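Local coordinates for Lmo2349 protein (Listeria monocytogenes, PDB 4GVO) that probably captures L-cystine or a related amino acid outside the cell as the solute-binding component of an ABC transporter, at residues A[74-79]-A[196-201]; A[88-93]-A[211-216]; A[155-160]-A[182-187]. All coordinates share one frame; numbering follows the deposited sequence. Where two conformers were deposited one is given.

How the contacts relate
The three contacts spread over a two-lobed solute-binding protein of family 3 and all reach the same mixed sheet. Contact 1 lines the ligand pocket; contact 2 lies about 11 Å from it, centre to centre, and touches it where Asn90 OD1 meets Phe200 N. Strands 191-202 and 88-89 are neighbours in the sheet, and helix 207-222 follows strand 191-202. Along the chain their segments alternate, 74-79, 88-93, 196-201 and 211-216, so the two contacts interlock within what is probably one lobe. Contact 3, 155-160 with 182-187, falls wholly between the inner segments. Its centre is about 24 Å from that of contact 1 and about 35 Å from that of contact 2, in the other lobe, beyond the bound amino acid.

Contact 1: residues A[74-79]-A[196-201]. With HIS (histidine), chain E.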
loop_
_atom_site.group_PDB
_atom_site.type_symbol
_atom_site.label_atom_id
_atom_site.label_comp_id
_atom_site.label_asym_id
_atom_site.label_seq_id
_atom_site.Cartn_x
_atom_site.Cartn_y
_atom_site.Cartn_z
ATOM N N ALA A 74 3.286 2.136 8.700
ATOM C CA ALA A 74 3.000 3.065 7.580
ATOM C C ALA A 74 3.470 2.446 6.287
ATOM O O ALA A 74 4.670 2.377 6.060
ATOM C CB ALA A 74 3.731 4.390 7.808
ATOM N N HIS A 75 2.554 1.894 5.497
ATOM C CA HIS A 75 2.889 1.293 4.236
ATOM C C HIS A 75 1.669 1.217 3.351
ATOM O O HIS A 75 1.295 0.141 2.895
ATOM C CB HIS A 75 3.490 -0.117 4.456
ATOM C CG HIS A 75 4.258 -0.665 3.267
ATOM N ND1 HIS A 75 3.682 -0.955 2.059
ATOM C CD2 HIS A 75 5.613 -0.971 3.134
ATOM C CE1 HIS A 75 4.650 -1.402 1.211
ATOM N NE2 HIS A 75 5.807 -1.445 1.866
ATOM N N GLN A 76 1.006 2.345 3.152
ATOM C CA GLN A 76 -0.210 2.374 2.323
ATOM C C GLN A 76 -1.218 1.315 2.776
ATOM O O GLN A 76 -1.814 0.601 1.948
ATOM C CB GLN A 76 0.138 2.246 0.859
ATOM C CG GLN A 76 0.823 3.489 0.296
ATOM C CD GLN A 76 -0.131 4.655 0.173
ATOM O OE1 GLN A 76 -1.183 4.533 -0.453
ATOM N NE2 GLN A 76 0.220 5.775 0.797
ATOM N N MET A 77 -1.417 1.185 4.093
ATOM C CA MET A 77 -2.231 0.072 4.596
ATOM C C MET A 77 -3.731 0.355 4.454
ATOM O O MET A 77 -4.273 1.293 5.050
ATOM C CB MET A 77 -1.917 -0.234 6.075
ATOM C CG MET A 77 -0.448 -0.611 6.304
ATOM S SD MET A 77 0.121 -2.041 5.385
ATOM C CE MET A 77 -0.538 -3.363 6.403
ATOM N N GLU A 78 -4.379 -0.521 3.682
ATOM C CA GLU A 78 -5.807 -0.495 3.472
ATOM C C GLU A 78 -6.566 -0.981 4.672
ATOM O O GLU A 78 -6.229 -2.013 5.260
ATOM C CB GLU A 78 -6.125 -1.378 2.267
ATOM C CG GLU A 78 -5.651 -0.811 0.932
ATOM C CD GLU A 78 -5.612 -1.907 -0.149
ATOM O OE1 GLU A 78 -6.702 -2.413 -0.518
ATOM O OE2 GLU A 78 -4.518 -2.290 -0.602
ATOM N N LYS A 79 -7.652 -0.289 5.023
ATOM C CA LYS A 79 -8.517 -0.761 6.071
ATOM C C LYS A 79 -9.328 -1.950 5.586
ATOM O O LYS A 79 -9.909 -1.909 4.523
ATOM C CB LYS A 79 -9.422 0.338 6.587
ATOM C CG LYS A 79 -10.263 -0.117 7.774
ATOM C CD LYS A 79 -11.392 0.830 8.095
ATOM C CE LYS A 79 -10.889 2.109 8.685
ATOM N NZ LYS A 79 -12.035 3.047 8.776
ATOM N N ALA A 196 -10.851 0.463 -0.424
ATOM C CA ALA A 196 -10.414 0.838 0.920
ATOM C C ALA A 196 -9.598 2.114 0.904
ATOM O O ALA A 196 -8.835 2.387 -0.057
ATOM C CB ALA A 196 -9.620 -0.282 1.553
ATOM N N LYS A 197 -9.734 2.908 1.953
ATOM C CA LYS A 197 -8.801 4.014 2.160
ATOM C C LYS A 197 -7.593 3.529 2.973
ATOM O O LYS A 197 -7.604 2.447 3.542
ATOM C CB LYS A 197 -9.524 5.169 2.849
ATOM C CG LYS A 197 -10.668 5.777 2.046
ATOM C CD LYS A 197 -11.354 6.964 2.716
ATOM C CE LYS A 197 -12.485 7.476 1.806
ATOM N NZ LYS A 197 -13.080 8.679 2.371
ATOM N N VAL A 198 -6.576 4.380 3.015
ATOM C CA VAL A 198 -5.269 4.103 3.605
ATOM C C VAL A 198 -5.154 4.875 4.927
ATOM O O VAL A 198 -5.458 6.083 4.990
ATOM C CB VAL A 198 -4.164 4.531 2.628
ATOM C CG1 VAL A 198 -2.802 4.698 3.341
ATOM C CG2 VAL A 198 -4.067 3.540 1.451
ATOM N N TYR A 199 -4.706 4.171 5.955
ATOM C CA TYR A 199 -4.544 4.686 7.277
ATOM C C TYR A 199 -3.264 4.125 7.902
ATOM O O TYR A 199 -2.714 3.145 7.426
ATOM C CB TYR A 199 -5.713 4.273 8.168
ATOM C CG TYR A 199 -7.099 4.605 7.677
ATOM C CD1 TYR A 199 -7.755 3.776 6.765
ATOM C CD2 TYR A 199 -7.771 5.714 8.143
ATOM C CE1 TYR A 199 -9.025 4.037 6.329
ATOM C CE2 TYR A 199 -9.029 6.007 7.691
ATOM C CZ TYR A 199 -9.660 5.152 6.787
ATOM O OH TYR A 199 -10.925 5.420 6.365
ATOM N N PHE A 200 -2.851 4.709 9.021
ATOM C CA PHE A 200 -1.855 4.077 9.882
ATOM C C PHE A 200 -2.483 2.947 10.701
ATOM O O PHE A 200 -3.679 2.990 11.013
ATOM C CB PHE A 200 -1.208 5.092 10.814
ATOM C CG PHE A 200 -0.537 6.214 10.081
ATOM C CD1 PHE A 200 0.644 5.981 9.423
ATOM C CD2 PHE A 200 -1.090 7.509 10.026
ATOM C CE1 PHE A 200 1.280 6.968 8.731
ATOM C CE2 PHE A 200 -0.467 8.508 9.279
ATOM C CZ PHE A 200 0.739 8.249 8.658
ATOM N N MET A 201 -1.668 1.956 11.041
ATOM C CA MET A 201 -2.103 0.877 11.869
ATOM C C MET A 201 -1.319 0.860 13.140
ATOM O O MET A 201 -0.097 1.054 13.122
ATOM C CB MET A 201 -1.961 -0.476 11.149
ATOM C CG MET A 201 -2.857 -0.559 9.927
ATOM S SD MET A 201 -2.777 -2.140 9.052
ATOM C CE MET A 201 -3.331 -3.272 10.324
HETATM N N HIS E . -2.082 -1.356 0.194
HETATM C CA HIS E . -1.481 -2.663 0.602
HETATM C C HIS E . -2.204 -3.311 1.735
HETATM O O HIS E . -3.043 -2.647 2.361
HETATM C CB HIS E . -0.021 -2.474 0.973
HETATM C CG HIS E . 0.888 -2.552 -0.217
HETATM N ND1 HIS E . 0.807 -1.662 -1.217
HETATM C CD2 HIS E . 1.874 -3.493 -0.598
HETATM C CE1 HIS E . 1.700 -2.006 -2.179
HETATM N NE2 HIS E . 2.356 -3.103 -1.773
HETATM O OXT HIS E . -1.962 -4.507 2.018
HETATM O O HOH W 1 -0.226 2.842 6.215
HETATM O O HOH W 2 -8.746 -1.286 -1.662
HETATM O O HOH W 3 -12.737 3.768 5.899
#
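Met77 and Glu78 run beside Lys197 to Tyr199 through a single beta bridge, Glu78 opposite Val198. Tyr199 N donates to Met77 O, 3.0 Å away, and Lys79 N to Lys197 O at 3.1 Å. The packing is close here: Met77 CB rests 3.6 Å from Met201 SD, the two side chains crossing at about a right angle, while Ala74 CB meets the rim of the Phe200 ring at CE1, in its plane. A water, accepting from His75 N and Met77 N and donating to Tyr199 O, spans the backbones.

Toward solvent the contact is looser. Lys79 lays CE over one face of the Tyr199 ring in a CH-pi contact, 4.0 Å from the centroid, and its NZ and Tyr199 OH share a water.

Gln76, Met77 and Glu78 line the ligand pocket, where Glu78 N gives a nearly straight bond to O of the bound histidine (2.8 Å, 174°) and the same N-H serves S-oxy cysteine, the other ligand. Glu78 OE2 lies 2.7 Å from the histidine N; OE1 accepts from Asn128 and from a water that also binds Ala196 N. Gln76 sets its OE1 against Val198 CG2, its amide being held by Asp35 and Asn95. Helix 61-66 packs on Met77 and Met201, helix 34-44 on Phe200, and strand 95-104 on Gln76 and Glu78, the loop itself leading from strand 72-73 into helix 81-86.

Contact 2: residues A[88-93]-A[211-216]; sequences LFNDVA and KKVDEA
Asp214 reaches from its helix to the turn of Asn90, Asp91 and Val92, and its carboxylate gathers the donors of all three. Its CG lies anti to the carbonyl carbon (chi1 -76°), beside the backbone N, and from there both oxygens meet the turn. OD1 takes two hydrogen bonds from opposite faces of the carboxylate plane. Asn90 ND2, 2.8 Å from Asp214 OD1, meets it nearly along the C-O axis, whereas Val92 N, at 3.0 Å from the same oxygen, comes from above the plane, 41° out of it. The other oxygen, Asp214 OD2, offers its syn lone pair to Asp91 N at 3.0 Å; a weak second bond runs from that N-H to OD1.

The side chains of Asn90 and Asp214 cross at a slant, their amide and carboxylate planes 33° apart, with OD1 close to the plane of the amide. Asn90 ND2 also makes a weak bond to Val92 O within the turn. Val92 and Asp214 slide past each other in opposite directions, bringing Val92 CG2 to 3.4 Å from Asp214 OD1. The arrangement is thus one of a single helix-borne carboxylate binding successive backbone N-H groups, those of Asp91 and Val92, in the loop after strand 88-89, and it joins helix 207-222 to the sheet away from the ligand pocket.

Asn90 OD1 accepts from Phe200 N, joining the turn to strand 191-202, whose Phe200 also packs on Val213. Further along helix 207-222, Leu217 and Ile221 cover Val92, while strand 88-89 pairs antiparallel with strand 191-202 and leads into the turn.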
loop_
_atom_site.group_PDB
_atom_site.type_symbol
_atom_site.label_atom_id
_atom_site.label_comp_id
_atom_site.label_asym_id
_atom_site.label_seq_id
_atom_site.Cartn_x
_atom_site.Cartn_y
_atom_site.Cartn_z
ATOM N N LEU A 88 -5.706 -1.379 15.578
ATOM C CA LEU A 88 -6.312 -0.065 15.557
ATOM C C LEU A 88 -5.923 0.686 14.300
ATOM O O LEU A 88 -4.756 0.751 13.949
ATOM C CB LEU A 88 -5.872 0.694 16.802
ATOM C CG LEU A 88 -6.371 2.121 16.970
ATOM C CD1 LEU A 88 -7.903 2.133 17.033
ATOM C CD2 LEU A 88 -5.758 2.690 18.236
ATOM N N PHE A 89 -6.911 1.250 13.625
ATOM C CA PHE A 89 -6.682 2.215 12.546
ATOM C C PHE A 89 -6.963 3.617 13.068
ATOM O O PHE A 89 -7.941 3.816 13.790
ATOM C CB PHE A 89 -7.588 1.965 11.361
ATOM C CG PHE A 89 -7.220 0.720 10.586
ATOM C CD1 PHE A 89 -7.499 -0.532 11.072
ATOM C CD2 PHE A 89 -6.542 0.801 9.406
ATOM C CE1 PHE A 89 -7.146 -1.672 10.314
ATOM C CE2 PHE A 89 -6.168 -0.322 8.677
ATOM C CZ PHE A 89 -6.497 -1.546 9.116
ATOM N N ASN A 90 -6.135 4.601 12.707
ATOM C CA ASN A 90 -6.487 5.970 13.034
ATOM C C ASN A 90 -7.728 6.372 12.209
ATOM O O ASN A 90 -8.118 5.648 11.281
ATOM C CB ASN A 90 -5.309 6.912 12.864
ATOM C CG ASN A 90 -4.941 7.118 11.423
ATOM O OD1 ASN A 90 -4.606 6.156 10.740
ATOM N ND2 ASN A 90 -5.009 8.359 10.950
ATOM N N ASP A 91 -8.355 7.505 12.554
ATOM C CA ASP A 91 -9.609 7.947 11.906
ATOM C C ASP A 91 -9.428 8.677 10.601
ATOM O O ASP A 91 -10.366 8.719 9.780
ATOM C CB ASP A 91 -10.434 8.875 12.825
ATOM C CG ASP A 91 -11.187 8.126 13.932
ATOM O OD1 ASP A 91 -11.125 6.889 14.033
ATOM O OD2 ASP A 91 -11.871 8.807 14.724
ATOM N N VAL A 92 -8.265 9.292 10.393
ATOM C CA VAL A 92 -8.088 10.170 9.246
ATOM C C VAL A 92 -7.289 9.461 8.142
ATOM O O VAL A 92 -6.126 9.122 8.339
ATOM C CB VAL A 92 -7.416 11.482 9.671
ATOM C CG1 VAL A 92 -7.218 12.396 8.468
ATOM C CG2 VAL A 92 -8.232 12.179 10.791
ATOM N N ALA A 93 -7.885 9.259 6.976
ATOM C CA ALA A 93 -7.212 8.580 5.868
ATOM C C ALA A 93 -6.197 9.508 5.228
ATOM O O ALA A 93 -6.335 10.765 5.259
ATOM C CB ALA A 93 -8.259 8.186 4.816
ATOM N N LYS A 211 -5.030 9.078 18.486
ATOM C CA LYS A 211 -5.682 10.391 18.527
ATOM C C LYS A 211 -4.715 11.532 18.170
ATOM O O LYS A 211 -5.103 12.450 17.433
ATOM C CB LYS A 211 -6.301 10.608 19.892
ATOM C CG LYS A 211 -7.145 11.851 20.033
ATOM C CD LYS A 211 -7.696 11.951 21.446
ATOM C CE LYS A 211 -8.272 13.333 21.730
ATOM N NZ LYS A 211 -8.773 13.439 23.140
ATOM N N LYS A 212 -3.488 11.458 18.693
ATOM C CA LYS A 212 -2.456 12.461 18.418
ATOM C C LYS A 212 -2.115 12.464 16.935
ATOM O O LYS A 212 -1.983 13.525 16.307
ATOM C CB LYS A 212 -1.214 12.245 19.294
ATOM C CG LYS A 212 -1.462 12.456 20.794
ATOM C CD LYS A 212 -1.466 13.903 21.191
ATOM C CE LYS A 212 -1.568 14.050 22.711
ATOM N NZ LYS A 212 -1.505 15.475 23.102
ATOM N N VAL A 213 -1.947 11.286 16.370
ATOM C CA VAL A 213 -1.673 11.173 14.937
ATOM C C VAL A 213 -2.794 11.827 14.137
ATOM O O VAL A 213 -2.539 12.537 13.158
ATOM C CB VAL A 213 -1.430 9.679 14.539
ATOM C CG1 VAL A 213 -1.466 9.446 13.011
ATOM C CG2 VAL A 213 -0.108 9.215 15.141
ATOM N N ASP A 214 -4.052 11.548 14.498
ATOM C CA ASP A 214 -5.196 12.176 13.815
ATOM C C ASP A 214 -5.184 13.685 13.937
ATOM O O ASP A 214 -5.472 14.357 12.967
ATOM C CB ASP A 214 -6.543 11.662 14.368
ATOM C CG ASP A 214 -6.885 10.278 13.891
ATOM O OD1 ASP A 214 -6.487 9.993 12.729
ATOM O OD2 ASP A 214 -7.657 9.554 14.607
ATOM N N GLU A 215 -4.808 14.217 15.092
ATOM C CA GLU A 215 -4.719 15.669 15.266
ATOM C C GLU A 215 -3.666 16.255 14.326
ATOM O O GLU A 215 -3.901 17.225 13.609
ATOM C CB GLU A 215 -4.414 15.999 16.733
ATOM C CG GLU A 215 -5.576 15.751 17.654
ATOM C CD GLU A 215 -5.234 15.730 19.149
ATOM O OE1 GLU A 215 -4.046 15.847 19.537
ATOM O OE2 GLU A 215 -6.168 15.573 19.966
ATOM N N ALA A 216 -2.513 15.615 14.295
ATOM C CA ALA A 216 -1.454 16.087 13.428
ATOM C C ALA A 216 -1.846 15.988 11.941
ATOM O O ALA A 216 -1.642 16.923 11.155
ATOM C CB ALA A 216 -0.172 15.309 13.699
#

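Contact 3: residues A[155-160]-A[182-187]; sequences DTANQL and SAIKEK
Ile184 and Glu186 point toward the first turn of the helix that begins at Thr156, and they meet it without a hydrogen bond between the segments. Both branches of Ile184 touch Ala157: CG2 lies 3.5 Å from Ala157 O, and CD1 approaches the same oxygen as well as Ala157 CB and, at 3.7 Å, Asn158 OD1; the Ile184 and Asn158 side chains cross at about a right angle. Glu186, extended beyond CG (chi2 177°), brings its carboxylate against Ala157 and Leu160: OE2 is 3.6 Å from both Ala157 CA and Leu160 CD1, again with the side chains of Leu160 and Glu186 at about a right angle. This charged end lies on apolar atoms, and OE2 also takes a weak hydrogen bond from Gln178.

In the second shell, Asp155 is the N-cap of the helix. Its OD1 accepts from Asn158 N at 2.9 Å, nearly in line with its own C-O bond, and from Asn158 ND2 on the syn side. The second of these hydrogen bonds, from ND2, holds the amide of Asn158 and so places the OD1 that meets Ile184. On the opposite segment Ser182 OG accepts from Ile184 N (3.0 Å), an ST turn that shapes the loop just before Ile184, and Lys185 NZ bonds Ser182 O.

Beyond these, helix 156-162 lies against strand 168-170 through Thr156 and Leu160, and against strand 120-123 through Thr156 and Gln159. Strand 186-189 pairs antiparallel with strand 95-104, whose Leu104 and Thr102 touch Ile184 and Glu186.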
loop_
_atom_site.group_PDB
_atom_site.type_symbol
_atom_site.label_atom_id
_atom_site.label_comp_id
_atom_site.label_asym_id
_atom_site.label_seq_id
_atom_site.Cartn_x
_atom_site.Cartn_y
_atom_site.Cartn_z
ATOM N N ASP A 155 9.743 -11.011 -9.791
ATOM C CA ASP A 155 8.764 -10.000 -9.325
ATOM C C ASP A 155 7.530 -9.916 -10.226
ATOM O O ASP A 155 7.511 -10.510 -11.293
ATOM C CB ASP A 155 9.440 -8.649 -9.043
ATOM C CG ASP A 155 9.840 -7.853 -10.309
ATOM O OD1 ASP A 155 9.445 -8.212 -11.413
ATOM O OD2 ASP A 155 10.585 -6.823 -10.168
ATOM N N THR A 156 6.496 -9.219 -9.751
ATOM C CA THR A 156 5.219 -9.171 -10.455
ATOM C C THR A 156 5.418 -8.703 -11.893
ATOM O O THR A 156 4.931 -9.326 -12.827
ATOM C CB THR A 156 4.217 -8.308 -9.718
ATOM O OG1 THR A 156 3.846 -9.009 -8.522
ATOM C CG2 THR A 156 3.003 -7.942 -10.600
ATOM N N ALA A 157 6.107 -7.580 -12.092
ATOM C CA ALA A 157 6.221 -7.048 -13.440
ATOM C C ALA A 157 6.884 -8.038 -14.385
ATOM O O ALA A 157 6.454 -8.213 -15.530
ATOM C CB ALA A 157 7.026 -5.731 -13.464
ATOM N N ASN A 158 7.955 -8.669 -13.914
ATOM C CA ASN A 158 8.627 -9.627 -14.735
ATOM C C ASN A 158 7.836 -10.897 -15.031
ATOM O O ASN A 158 7.936 -11.426 -16.108
ATOM C CB ASN A 158 10.047 -9.910 -14.204
ATOM C CG ASN A 158 10.999 -8.785 -14.548
ATOM O OD1 ASN A 158 11.446 -8.716 -15.689
ATOM N ND2 ASN A 158 11.290 -7.896 -13.599
ATOM N N GLN A 159 7.039 -11.371 -14.080
ATOM C CA GLN A 159 6.219 -12.498 -14.363
ATOM C C GLN A 159 5.077 -12.119 -15.318
ATOM O O GLN A 159 4.699 -12.955 -16.160
ATOM C CB GLN A 159 5.673 -13.153 -13.101
ATOM C CG GLN A 159 6.741 -13.680 -12.175
ATOM C CD GLN A 159 6.267 -14.761 -11.245
ATOM O OE1 GLN A 159 5.410 -15.590 -11.634
ATOM N NE2 GLN A 159 6.806 -14.784 -10.011
ATOM N N LEU A 160 4.607 -10.869 -15.287
ATOM C CA LEU A 160 3.632 -10.456 -16.332
ATOM C C LEU A 160 4.305 -10.380 -17.710
ATOM O O LEU A 160 3.757 -10.813 -18.712
ATOM C CB LEU A 160 3.028 -9.095 -16.011
ATOM C CG LEU A 160 2.059 -9.075 -14.816
ATOM C CD1 LEU A 160 1.717 -7.632 -14.459
ATOM C CD2 LEU A 160 0.818 -9.910 -15.067
ATOM N N SER A 182 9.546 2.067 -17.256
ATOM C CA SER A 182 9.690 0.627 -17.378
ATOM C C SER A 182 9.473 0.239 -18.817
ATOM O O SER A 182 8.680 0.849 -19.525
ATOM C CB SER A 182 8.681 -0.102 -16.426
ATOM O OG SER A 182 8.847 -1.498 -16.566
ATOM N N ALA A 183 10.178 -0.789 -19.272
ATOM C CA ALA A 183 9.861 -1.452 -20.547
ATOM C C ALA A 183 8.588 -2.285 -20.448
ATOM O O ALA A 183 7.903 -2.469 -21.452
ATOM C CB ALA A 183 11.035 -2.322 -21.010
ATOM N N ILE A 184 8.250 -2.754 -19.237
ATOM C CA ILE A 184 7.079 -3.597 -19.053
ATOM C C ILE A 184 5.935 -2.625 -18.750
ATOM O O ILE A 184 5.893 -2.051 -17.649
ATOM C CB ILE A 184 7.261 -4.614 -17.877
ATOM C CG1 ILE A 184 8.564 -5.432 -18.058
ATOM C CG2 ILE A 184 5.980 -5.485 -17.706
ATOM C CD1 ILE A 184 9.094 -6.036 -16.755
ATOM N N LYS A 185 5.023 -2.427 -19.689
ATOM C CA LYS A 185 3.832 -1.562 -19.436
ATOM C C LYS A 185 2.668 -2.390 -18.948
ATOM O O LYS A 185 2.289 -3.396 -19.562
ATOM C CB LYS A 185 3.430 -0.820 -20.710
ATOM C CG LYS A 185 4.527 -0.012 -21.375
ATOM C CD LYS A 185 5.130 1.077 -20.493
ATOM C CE LYS A 185 6.141 1.865 -21.337
ATOM N NZ LYS A 185 6.748 2.986 -20.582
ATOM N N GLU A 186 2.079 -1.927 -17.857
ATOM C CA GLU A 186 0.910 -2.548 -17.262
ATOM C C GLU A 186 -0.272 -1.643 -17.418
ATOM O O GLU A 186 -0.156 -0.436 -17.650
ATOM C CB GLU A 186 1.151 -2.772 -15.790
ATOM C CG GLU A 186 2.251 -3.781 -15.518
ATOM C CD GLU A 186 2.544 -3.967 -14.042
ATOM O OE1 GLU A 186 1.818 -3.398 -13.215
ATOM O OE2 GLU A 186 3.571 -4.603 -13.693
ATOM N N LYS A 187 -1.454 -2.224 -17.340
ATOM C CA LYS A 187 -2.708 -1.428 -17.350
ATOM C C LYS A 187 -3.714 -2.064 -16.391
ATOM O O LYS A 187 -3.761 -3.292 -16.269
ATOM C CB LYS A 187 -3.274 -1.258 -18.762
ATOM C CG LYS A 187 -3.892 -2.501 -19.337
ATOM C CD LYS A 187 -4.418 -2.269 -20.736
ATOM C CE LYS A 187 -4.925 -3.575 -21.319
ATOM N NZ LYS A 187 -5.213 -3.388 -22.763
#